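Local coordinates for thioredoxin reductase (Streptococcus pyogenes, PDB 5UWY), which probably reduces oxidised thioredoxin with electrons from NADPH, relayed through its bound FAD and a redox-active cysteine pair, at residues Asp6-Gly11 with Ala31-Gly36; Arg128-Cys133 with Val233-Gly238; Asp262-Ser267 with Ala293-Gly298. All blocks are in the same frame, centred on the assembly; numbering follows the deposited sequence.

In the fold
Along the chain the contacts follow one another without overlap. Interaction 1 pairs strands 5-10 and 30-34, neighbours in the parallel sheet 76-79, 30-34, 5-10, 105-108, 271-273, which carries the adenosine end of FAD. Interaction 2 lies on the other side of the chain's centre, in the second parallel sheet, joining strands 130-131 and 232-235 beside the Cys133-Cys136 disulfide; its centre is about 29 Å from that of interaction 1. Interaction 3 returns to the FAD-binding part, about 16 Å from interaction 1 between centres, and packs a loop against helix 285-304 where it touches the second subunit. This layout fits the two nucleotide-binding domains of bacterial thioredoxin reductases, the NADPH domain being inserted into the FAD domain.

Interaction 1. Residues Asp6-Gly11 with Ala31-Gly36; sequences DTLIIG and AIIEQG. With FAD (flavin-adenine dinucleotide), chain B.
Leu8 leans across to Ala31 and Ile33, on the face of the sheet that these three share with Ile10. Its CB lies 4.1 Å from Ile33 CD1, and CG keeps about the same separation. CD2 comes nearest, lying between Ile33 CD1 and the methyl of Ala31, with 3.4 Å from CD2 to Ala31 CB. CG stands anti to the carbonyl carbon (chi1 -74°), and chi2 of 153° then carries CD2 toward the neighbouring strand; the Leu8 and Ile33 side chains cross obliquely. Ile10 runs alongside Ile33, with terminal CD1 atoms 4.2 Å apart.

Four backbone hydrogen bonds hold the parallel strands in register. Ile9 is gripped at both ends, its N donating to Ala31 O at 2.9 Å and its O accepting from Ile33 N. Ala31 N to Thr7 O and Gly11 N to Ile33 O complete the set.

Glu34 bends at chi2 to bring its carboxylate to the FAD ribose. OE1 accepts from O3B and OE2 from O2B, though the modelled lengths are too short to be taken literally; OE1 also takes the N-H of Ser12. A two-pronged hold on the adenosine ribose by an acid at the end of the second strand is a hallmark of FAD-binding Rossmann folds, and Gly11 fits the first glycine of a GxGxxG motif.

The two strands and helix 14-25 between them form a beta-alpha-beta crossover: Ile9 packs on Ala19 and Ala20 of that helix, and Ile32 on Ala20. Leu8 meets strand 100-103 on the other face, and strand 105-108 flanks 5-10.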
loop_
_atom_site.group_PDB
_atom_site.type_symbol
_atom_site.label_atom_id
_atom_site.label_comp_id
_atom_site.label_asym_id
_atom_site.label_seq_id
_atom_site.Cartn_x
_atom_site.Cartn_y
_atom_site.Cartn_z
ATOM N N ASP A 6 -5.285 -12.560 19.824
ATOM C CA ASP A 6 -5.564 -11.156 19.549
ATOM C C ASP A 6 -6.085 -10.989 18.130
ATOM O O ASP A 6 -7.046 -10.248 17.894
ATOM C CB ASP A 6 -4.308 -10.313 19.760
ATOM C CG ASP A 6 -3.956 -10.144 21.223
ATOM O OD1 ASP A 6 -4.885 -10.078 22.054
ATOM O OD2 ASP A 6 -2.748 -10.075 21.542
ATOM N N THR A 7 -5.476 -11.688 17.173
ATOM C CA THR A 7 -5.878 -11.579 15.778
ATOM C C THR A 7 -5.690 -12.903 15.062
ATOM O O THR A 7 -4.620 -13.525 15.147
ATOM C CB THR A 7 -5.073 -10.502 15.049
ATOM O OG1 THR A 7 -4.979 -9.334 15.868
ATOM C CG2 THR A 7 -5.746 -10.147 13.738
ATOM N N LEU A 8 -6.717 -13.316 14.331
ATOM C CA LEU A 8 -6.557 -14.375 13.349
ATOM C C LEU A 8 -6.763 -13.779 11.963
ATOM O O LEU A 8 -7.701 -13.000 11.746
ATOM C CB LEU A 8 -7.525 -15.536 13.585
ATOM C CG LEU A 8 -7.180 -16.429 14.782
ATOM C CD1 LEU A 8 -8.430 -17.105 15.373
ATOM C CD2 LEU A 8 -6.084 -17.425 14.456
ATOM N N ILE A 9 -5.876 -14.132 11.037
ATOM C CA ILE A 9 -5.912 -13.634 9.669
ATOM C C ILE A 9 -6.204 -14.807 8.746
ATOM O O ILE A 9 -5.440 -15.781 8.697
ATOM C CB ILE A 9 -4.597 -12.940 9.289
ATOM C CG1 ILE A 9 -4.378 -11.720 10.180
ATOM C CG2 ILE A 9 -4.611 -12.539 7.823
ATOM C CD1 ILE A 9 -2.937 -11.375 10.381
ATOM N N ILE A 10 -7.316 -14.715 8.021
ATOM C CA ILE A 10 -7.727 -15.748 7.079
ATOM C C ILE A 10 -7.067 -15.422 5.743
ATOM O O ILE A 10 -7.495 -14.516 5.030
ATOM C CB ILE A 10 -9.250 -15.827 6.954
ATOM C CG1 ILE A 10 -9.917 -15.652 8.320
ATOM C CG2 ILE A 10 -9.660 -17.140 6.325
ATOM C CD1 ILE A 10 -9.604 -16.750 9.301
ATOM N N GLY A 11 -6.015 -16.164 5.405
ATOM C CA GLY A 11 -5.329 -15.958 4.146
ATOM C C GLY A 11 -3.882 -15.544 4.308
ATOM O O GLY A 11 -3.552 -14.769 5.211
ATOM N N ALA A 31 -2.223 -15.238 14.475
ATOM C CA ALA A 31 -2.086 -16.488 13.745
ATOM C C ALA A 31 -2.745 -16.349 12.384
ATOM O O ALA A 31 -3.784 -15.698 12.252
ATOM C CB ALA A 31 -2.690 -17.664 14.517
ATOM N N ILE A 32 -2.126 -16.951 11.372
ATOM C CA ILE A 32 -2.671 -16.977 10.019
ATOM C C ILE A 32 -3.198 -18.376 9.743
ATOM O O ILE A 32 -2.456 -19.354 9.875
ATOM C CB ILE A 32 -1.608 -16.588 8.977
ATOM C CG1 ILE A 32 -1.003 -15.219 9.287
ATOM C CG2 ILE A 32 -2.203 -16.610 7.577
ATOM C CD1 ILE A 32 0.183 -14.877 8.407
ATOM N N ILE A 33 -4.468 -18.483 9.353
ATOM C CA ILE A 33 -5.017 -19.750 8.873
ATOM C C ILE A 33 -4.883 -19.754 7.357
ATOM O O ILE A 33 -5.519 -18.949 6.666
ATOM C CB ILE A 33 -6.479 -19.969 9.284
ATOM C CG1 ILE A 33 -6.613 -20.244 10.789
ATOM C CG2 ILE A 33 -7.055 -21.150 8.485
ATOM C CD1 ILE A 33 -6.989 -19.040 11.609
ATOM N N GLU A 34 -4.065 -20.665 6.828
ATOM C CA GLU A 34 -3.819 -20.722 5.394
ATOM C C GLU A 34 -4.050 -22.120 4.847
ATOM O O GLU A 34 -3.519 -23.103 5.376
ATOM C CB GLU A 34 -2.401 -20.283 5.021
ATOM C CG GLU A 34 -2.255 -19.994 3.531
ATOM C CD GLU A 34 -3.523 -19.407 2.913
ATOM O OE1 GLU A 34 -3.583 -18.172 2.715
ATOM O OE2 GLU A 34 -4.422 -20.193 2.542
ATOM N N GLN A 35 -4.819 -22.189 3.764
ATOM C CA GLN A 35 -5.024 -23.412 2.992
ATOM C C GLN A 35 -3.911 -23.476 1.945
ATOM O O GLN A 35 -3.994 -22.885 0.865
ATOM C CB GLN A 35 -6.421 -23.404 2.381
ATOM C CG GLN A 35 -6.635 -24.208 1.109
ATOM C CD GLN A 35 -7.701 -23.582 0.225
ATOM O OE1 GLN A 35 -8.779 -23.217 0.696
ATOM N NE2 GLN A 35 -7.399 -23.446 -1.062
ATOM N N GLY A 36 -2.827 -24.172 2.282
ATOM C CA GLY A 36 -1.759 -24.399 1.325
ATOM C C GLY A 36 -0.561 -23.477 1.437
ATOM O O GLY A 36 -0.180 -23.056 2.533
HETATM P PA FAD B . -4.516 -13.570 -2.393
HETATM O O1A FAD B . -3.031 -13.532 -2.404
HETATM O O2A FAD B . -5.191 -14.069 -3.675
HETATM O O5B FAD B . -5.044 -14.444 -1.216
HETATM C C5B FAD B . -5.418 -15.821 -1.423
HETATM C C4B FAD B . -5.035 -16.631 -0.216
HETATM O O4B FAD B . -6.223 -16.935 0.554
HETATM C C3B FAD B . -4.359 -17.970 -0.531
HETATM O O3B FAD B . -3.198 -18.168 0.270
HETATM C C2B FAD B . -5.459 -18.993 -0.235
HETATM O O2B FAD B . -4.902 -20.236 0.182
HETATM C C1B FAD B . -6.190 -18.295 0.910
HETATM N N9A FAD B . -7.557 -18.760 1.147
HETATM C C8A FAD B . -8.665 -18.551 0.367
HETATM N N7A FAD B . -9.766 -19.090 0.838
HETATM C C5A FAD B . -9.350 -19.694 2.013
HETATM C C6A FAD B . -10.042 -20.438 2.990
HETATM N N6A FAD B . -11.347 -20.707 2.930
HETATM N N1A FAD B . -9.328 -20.901 4.043
HETATM C C2A FAD B . -8.022 -20.632 4.106
HETATM N N3A FAD B . -7.269 -19.943 3.249
HETATM C C4A FAD B . -7.999 -19.500 2.218
HETATM N N1 FAD B . 0.417 -8.782 -8.664
HETATM C C2 FAD B . 1.252 -7.735 -8.933
HETATM O O2 FAD B . 1.489 -6.860 -8.091
HETATM N N3 FAD B . 1.859 -7.645 -10.174
HETATM C C4 FAD B . 1.704 -8.529 -11.220
HETATM O O4 FAD B . 2.298 -8.343 -12.281
HETATM C C4X FAD B . 0.812 -9.635 -10.928
HETATM N N5 FAD B . 0.605 -10.519 -11.864
HETATM C C5X FAD B . -0.248 -11.573 -11.587
HETATM C C6 FAD B . -0.475 -12.525 -12.580
HETATM C C7 FAD B . -1.319 -13.606 -12.356
HETATM C C7M FAD B . -1.539 -14.613 -13.455
HETATM C C8 FAD B . -1.955 -13.742 -11.111
HETATM C C8M FAD B . -2.876 -14.902 -10.836
HETATM C C9 FAD B . -1.731 -12.794 -10.116
HETATM C C9A FAD B . -0.885 -11.714 -10.344
HETATM N N10 FAD B . -0.647 -10.725 -9.364
HETATM C C10 FAD B . 0.211 -9.676 -9.621
HETATM C "C1'" FAD B . -1.253 -10.830 -8.025
HETATM C "C2'" FAD B . -2.468 -9.933 -7.817
HETATM O "O2'" FAD B . -2.071 -8.625 -7.402
HETATM C "C3'" FAD B . -3.355 -10.541 -6.728
HETATM O "O3'" FAD B . -4.628 -9.914 -6.809
HETATM C "C4'" FAD B . -2.837 -10.422 -5.289
HETATM O "O4'" FAD B . -1.780 -11.359 -5.081
HETATM C "C5'" FAD B . -3.931 -10.656 -4.267
HETATM O "O5'" FAD B . -3.380 -10.544 -2.937
HETATM P P FAD B . -4.261 -10.839 -1.659
HETATM O O1P FAD B . -5.266 -9.700 -1.466
HETATM O O2P FAD B . -3.450 -11.125 -0.448
HETATM O O3P FAD B . -5.095 -12.129 -2.074
#

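Interaction 2. Residues Arg128-Cys133 with Val233-Gly238; sequences RGVSYC and VFIYVG
The Phe234 ring meets Ser131 obliquely, with Ser131 CB 3.5 Å from Phe234 CD2, while Cys133 O lies at the ring edge, near its plane. Phe141 adds an edge-to-face partner for the same ring. Tyr132 places its ring alongside Ile235: CD1 is 4.0 Å from Ile235 CB, and Ile235 O approaches the ring at a slant. Tyr236 reaches back in a similar oblique way to Tyr132 O, 3.5 Å from its CD2, and one ring face has Gly238 N above it, offset toward the rim.

The backbones of these residues form a short parallel strand pair. Ser131 N donates to Val233 O, and Ile235 N to Ser131 O at 2.9 Å, the latter nearly straight (160° at the hydrogen). A further bond, from Val233 N to Gly129 O, is modelled too short to trust. Val130 and Val233 lie side by side on one face, with Val130 CG2 3.6 Å from Val233 CG1, and Val130 CG1 also touches Ile235 CD1. Within this chain strand 130-131 is an outermost strand of the sheet, next to 232-235, which pairs with 145-149.

Ser131 points its OG anti to the backbone N (chi1 -159°), past the Phe234 ring, and hydrogen-bonds Asp137 OD2, linking the strand to helix 134-137. The strand pair ends just ahead of Cys133, which sits at the N-cap of that helix and is disulfide-bonded to Cys136. Cys133 SG lies 5.1 Å from C4X of the flavin, consistent with a redox-active disulfide held next to the isoalloxazine, as in the flavin-oxidising state of related bacterial reductases.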
loop_
_atom_site.group_PDB
_atom_site.type_symbol
_atom_site.label_atom_id
_atom_site.label_comp_id
_atom_site.label_asym_id
_atom_site.label_seq_id
_atom_site.Cartn_x
_atom_site.Cartn_y
_atom_site.Cartn_z
ATOM N N ARG A 128 3.072 -17.146 -18.748
ATOM C CA ARG A 128 4.149 -17.364 -19.707
ATOM C C ARG A 128 3.682 -17.028 -21.116
ATOM O O ARG A 128 4.202 -17.565 -22.096
ATOM C CB ARG A 128 4.664 -18.802 -19.655
ATOM C CG ARG A 128 5.142 -19.255 -18.290
ATOM C CD ARG A 128 5.197 -20.769 -18.219
ATOM N NE ARG A 128 6.057 -21.243 -17.138
ATOM C CZ ARG A 128 7.362 -21.463 -17.267
ATOM N NH1 ARG A 128 7.955 -21.247 -18.432
ATOM N NH2 ARG A 128 8.072 -21.897 -16.234
ATOM N N GLY A 129 2.699 -16.142 -21.223
ATOM C CA GLY A 129 2.038 -15.862 -22.480
ATOM C C GLY A 129 0.543 -15.771 -22.266
ATOM O O GLY A 129 -0.158 -15.050 -22.983
ATOM N N VAL A 130 0.049 -16.509 -21.274
ATOM C CA VAL A 130 -1.322 -16.386 -20.796
ATOM C C VAL A 130 -1.310 -15.504 -19.559
ATOM O O VAL A 130 -0.476 -15.684 -18.663
ATOM C CB VAL A 130 -1.938 -17.759 -20.484
ATOM C CG1 VAL A 130 -3.421 -17.611 -20.165
ATOM C CG2 VAL A 130 -1.729 -18.710 -21.642
ATOM N N SER A 131 -2.231 -14.549 -19.505
ATOM C CA SER A 131 -2.295 -13.629 -18.382
ATOM C C SER A 131 -3.733 -13.179 -18.199
ATOM O O SER A 131 -4.492 -13.076 -19.164
ATOM C CB SER A 131 -1.382 -12.416 -18.591
ATOM O OG SER A 131 -1.072 -11.796 -17.358
ATOM N N TYR A 132 -4.104 -12.922 -16.947
ATOM C CA TYR A 132 -5.422 -12.395 -16.624
ATOM C C TYR A 132 -5.342 -10.969 -16.095
ATOM O O TYR A 132 -6.284 -10.499 -15.449
ATOM C CB TYR A 132 -6.124 -13.304 -15.613
ATOM C CG TYR A 132 -6.186 -14.763 -16.015
ATOM C CD1 TYR A 132 -7.231 -15.250 -16.793
ATOM C CD2 TYR A 132 -5.198 -15.654 -15.615
ATOM C CE1 TYR A 132 -7.288 -16.588 -17.159
ATOM C CE2 TYR A 132 -5.247 -16.991 -15.977
ATOM C CZ TYR A 132 -6.293 -17.453 -16.749
ATOM O OH TYR A 132 -6.343 -18.782 -17.108
ATOM N N CYS A 133 -4.238 -10.269 -16.366
ATOM C CA CYS A 133 -3.964 -8.986 -15.723
ATOM C C CYS A 133 -3.091 -8.149 -16.653
ATOM O O CYS A 133 -1.881 -8.370 -16.732
ATOM C CB CYS A 133 -3.294 -9.204 -14.376
ATOM S SG CYS A 133 -3.384 -7.810 -13.261
ATOM N N VAL A 233 -1.514 -13.873 -24.773
ATOM C CA VAL A 233 -2.960 -13.925 -24.628
ATOM C C VAL A 233 -3.324 -13.394 -23.244
ATOM O O VAL A 233 -2.656 -13.711 -22.248
ATOM C CB VAL A 233 -3.517 -15.345 -24.880
ATOM C CG1 VAL A 233 -3.432 -16.213 -23.648
ATOM C CG2 VAL A 233 -4.962 -15.275 -25.416
ATOM N N PHE A 234 -4.316 -12.506 -23.208
ATOM C CA PHE A 234 -4.875 -11.943 -21.992
ATOM C C PHE A 234 -6.373 -12.216 -21.972
ATOM O O PHE A 234 -7.092 -11.895 -22.929
ATOM C CB PHE A 234 -4.562 -10.434 -21.874
ATOM C CG PHE A 234 -3.086 -10.114 -21.814
ATOM C CD1 PHE A 234 -2.289 -10.220 -22.939
ATOM C CD2 PHE A 234 -2.490 -9.758 -20.610
ATOM C CE1 PHE A 234 -0.924 -9.946 -22.879
ATOM C CE2 PHE A 234 -1.122 -9.485 -20.545
ATOM C CZ PHE A 234 -0.341 -9.577 -21.679
ATOM N N ILE A 235 -6.814 -12.869 -20.904
ATOM C CA ILE A 235 -8.185 -13.313 -20.732
ATOM C C ILE A 235 -8.737 -12.658 -19.485
ATOM O O ILE A 235 -8.117 -12.703 -18.415
ATOM C CB ILE A 235 -8.290 -14.840 -20.598
ATOM C CG1 ILE A 235 -7.478 -15.527 -21.684
ATOM C CG2 ILE A 235 -9.765 -15.285 -20.635
ATOM C CD1 ILE A 235 -6.974 -16.894 -21.280
ATOM N N TYR A 236 -9.899 -12.047 -19.626
ATOM C CA TYR A 236 -10.686 -11.616 -18.483
ATOM C C TYR A 236 -12.111 -12.113 -18.651
ATOM O O TYR A 236 -12.797 -11.722 -19.599
ATOM C CB TYR A 236 -10.672 -10.105 -18.276
ATOM C CG TYR A 236 -10.718 -9.904 -16.783
ATOM C CD1 TYR A 236 -11.746 -9.232 -16.149
ATOM C CD2 TYR A 236 -9.768 -10.505 -16.005
ATOM C CE1 TYR A 236 -11.776 -9.103 -14.735
ATOM C CE2 TYR A 236 -9.777 -10.392 -14.633
ATOM C CZ TYR A 236 -10.766 -9.702 -14.015
ATOM O OH TYR A 236 -10.687 -9.635 -12.630
ATOM N N VAL A 237 -12.543 -12.997 -17.752
ATOM C CA VAL A 237 -13.890 -13.541 -17.779
ATOM C C VAL A 237 -14.665 -13.247 -16.509
ATOM O O VAL A 237 -15.754 -13.780 -16.328
ATOM C CB VAL A 237 -13.851 -15.058 -18.054
ATOM C CG1 VAL A 237 -13.668 -15.319 -19.535
ATOM C CG2 VAL A 237 -12.727 -15.705 -17.274
ATOM N N GLY A 238 -14.141 -12.397 -15.634
ATOM C CA GLY A 238 -14.656 -12.216 -14.296
ATOM C C GLY A 238 -13.713 -12.790 -13.250
ATOM O O GLY A 238 -12.732 -13.468 -13.555
#

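Interaction 3. Residues Asp262-Ser267 with Ala293-Gly298; sequences DHMRTS and AIAGQG. With PO4 (phosphate ion), chain E.
Met264, present as selenomethionine, lays its CG against the CG2 methyl of Ile294 at 3.9 Å, the two side chains crossing at about a right angle. One atom nearer the backbone, Met264 CB rests on Ala295 CB at 4.0 Å. The chain then bends at chi2 and again at chi3, so that its selenium end folds back rather than running straight on. Ile294 carries the largest share of the helix surface in this contact: with CG2 anti to the backbone N, that methyl reaches the loop backbone as well, lying 4.0 Å from His263 C and at a similar distance from Asp262 O. The association is thus apolar in kind.

The loop precedes strand 271-273, an outermost strand of the FAD-binding sheet within this chain, and is tied to it by a backbone hydrogen bond between Met264 and Ala273. Helix 285-304 follows that strand and also packs on helix 14-25 of the first beta-alpha-beta unit, through Ala293 and Gln297 on Tyr22. The contact therefore joins a surface loop to the C-terminal helix of the Rossmann-type FAD domain.

Arg265 folds over His263, its NH2 3.8 Å above the imidazole plane and over the ring centre. Arg265 NE is held by a salt bridge to Asp261 OD2. At its edge, in plane, the imidazole uses NE2 for a weak hydrogen bond of 3.5 Å to O4 of a phosphate ion, probably from the crystallisation liquor. The contact borders the dimer interface: Ile294 packs on Leu282 of the second subunit, and Asp262 meets Asp262 of that subunit.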
loop_
_atom_site.group_PDB
_atom_site.type_symbol
_atom_site.label_atom_id
_atom_site.label_comp_id
_atom_site.label_asym_id
_atom_site.label_seq_id
_atom_site.Cartn_x
_atom_site.Cartn_y
_atom_site.Cartn_z
ATOM N N ASP A 262 -12.371 3.358 4.844
ATOM C CA ASP A 262 -10.973 3.777 4.850
ATOM C C ASP A 262 -10.116 2.906 5.757
ATOM O O ASP A 262 -8.938 2.671 5.468
ATOM C CB ASP A 262 -10.871 5.234 5.308
ATOM C CG ASP A 262 -10.822 6.208 4.155
ATOM O OD1 ASP A 262 -10.899 5.762 2.992
ATOM O OD2 ASP A 262 -10.713 7.424 4.416
ATOM N N HIS A 263 -10.688 2.421 6.857
ATOM C CA HIS A 263 -9.933 1.763 7.913
ATOM C C HIS A 263 -9.981 0.248 7.830
ATOM O O HIS A 263 -9.639 -0.421 8.811
ATOM C CB HIS A 263 -10.451 2.215 9.273
ATOM C CG HIS A 263 -10.155 3.647 9.579
ATOM N ND1 HIS A 263 -9.552 4.048 10.750
ATOM C CD2 HIS A 263 -10.361 4.772 8.856
ATOM C CE1 HIS A 263 -9.418 5.361 10.746
ATOM N NE2 HIS A 263 -9.895 5.824 9.604
HETATM N N MSE A 264 -10.414 -0.305 6.701
HETATM C CA MSE A 264 -10.408 -1.744 6.479
HETATM C C MSE A 264 -11.441 -2.448 7.351
HETATM O O MSE A 264 -11.494 -3.675 7.364
HETATM C CB MSE A 264 -9.019 -2.338 6.765
HETATM C CG MSE A 264 -7.961 -2.069 5.709
HETATM SE SE MSE A 264 -8.595 -2.024 3.870
HETATM C CE MSE A 264 -8.456 -0.119 3.513
ATOM N N ARG A 265 -12.254 -1.692 8.088
ATOM C CA ARG A 265 -13.183 -2.318 9.019
ATOM C C ARG A 265 -14.547 -2.534 8.371
ATOM O O ARG A 265 -14.987 -1.769 7.509
ATOM C CB ARG A 265 -13.331 -1.510 10.317
ATOM C CG ARG A 265 -13.841 -0.089 10.174
ATOM C CD ARG A 265 -13.291 0.813 11.273
ATOM N NE ARG A 265 -13.646 2.214 11.059
ATOM C CZ ARG A 265 -13.036 3.236 11.649
ATOM N NH1 ARG A 265 -12.039 3.013 12.494
ATOM N NH2 ARG A 265 -13.418 4.481 11.394
ATOM N N THR A 266 -15.203 -3.602 8.806
ATOM C CA THR A 266 -16.454 -4.115 8.273
ATOM C C THR A 266 -17.629 -3.568 9.092
ATOM O O THR A 266 -17.452 -3.010 10.176
ATOM C CB THR A 266 -16.370 -5.653 8.275
ATOM O OG1 THR A 266 -15.636 -6.088 7.123
ATOM C CG2 THR A 266 -17.705 -6.339 8.285
ATOM N N SER A 267 -18.842 -3.678 8.535
ATOM C CA SER A 267 -20.048 -3.376 9.299
ATOM C C SER A 267 -20.116 -4.146 10.619
ATOM O O SER A 267 -20.827 -3.718 11.532
ATOM C CB SER A 267 -21.290 -3.685 8.465
ATOM O OG SER A 267 -21.355 -5.065 8.148
ATOM N N ALA A 293 -1.280 -3.281 6.069
ATOM C CA ALA A 293 -0.719 -2.414 7.100
ATOM C C ALA A 293 -1.820 -1.710 7.881
ATOM O O ALA A 293 -1.778 -1.655 9.119
ATOM C CB ALA A 293 0.229 -1.396 6.474
ATOM N N ILE A 294 -2.829 -1.188 7.176
ATOM C CA ILE A 294 -3.899 -0.458 7.853
ATOM C C ILE A 294 -4.647 -1.367 8.826
ATOM O O ILE A 294 -4.913 -0.982 9.971
ATOM C CB ILE A 294 -4.844 0.183 6.822
ATOM C CG1 ILE A 294 -4.095 1.264 6.036
ATOM C CG2 ILE A 294 -6.063 0.769 7.515
ATOM C CD1 ILE A 294 -4.889 1.880 4.905
ATOM N N ALA A 295 -4.987 -2.588 8.404
ATOM C CA ALA A 295 -5.729 -3.464 9.312
ATOM C C ALA A 295 -4.861 -3.926 10.477
ATOM O O ALA A 295 -5.306 -3.919 11.635
ATOM C CB ALA A 295 -6.284 -4.668 8.559
ATOM N N GLY A 296 -3.623 -4.332 10.189
ATOM C CA GLY A 296 -2.734 -4.786 11.245
ATOM C C GLY A 296 -2.501 -3.733 12.310
ATOM O O GLY A 296 -2.431 -4.047 13.500
ATOM N N GLN A 297 -2.388 -2.466 11.904
ATOM C CA GLN A 297 -2.218 -1.422 12.906
ATOM C C GLN A 297 -3.541 -1.035 13.559
ATOM O O GLN A 297 -3.550 -0.579 14.708
ATOM C CB GLN A 297 -1.545 -0.197 12.284
ATOM C CG GLN A 297 -0.982 0.780 13.302
ATOM C CD GLN A 297 -0.070 0.108 14.312
ATOM O OE1 GLN A 297 0.712 -0.779 13.969
ATOM N NE2 GLN A 297 -0.170 0.530 15.567
ATOM N N GLY A 298 -4.663 -1.219 12.859
ATOM C CA GLY A 298 -5.952 -0.889 13.444
ATOM C C GLY A 298 -6.405 -1.880 14.497
ATOM O O GLY A 298 -7.203 -1.536 15.379
HETATM P P PO4 E . -9.556 9.242 7.642
HETATM O O1 PO4 E . -9.100 10.610 7.191
HETATM O O2 PO4 E . -8.470 8.233 7.350
HETATM O O3 PO4 E . -10.814 8.858 6.900
HETATM O O4 PO4 E . -9.839 9.272 9.125
#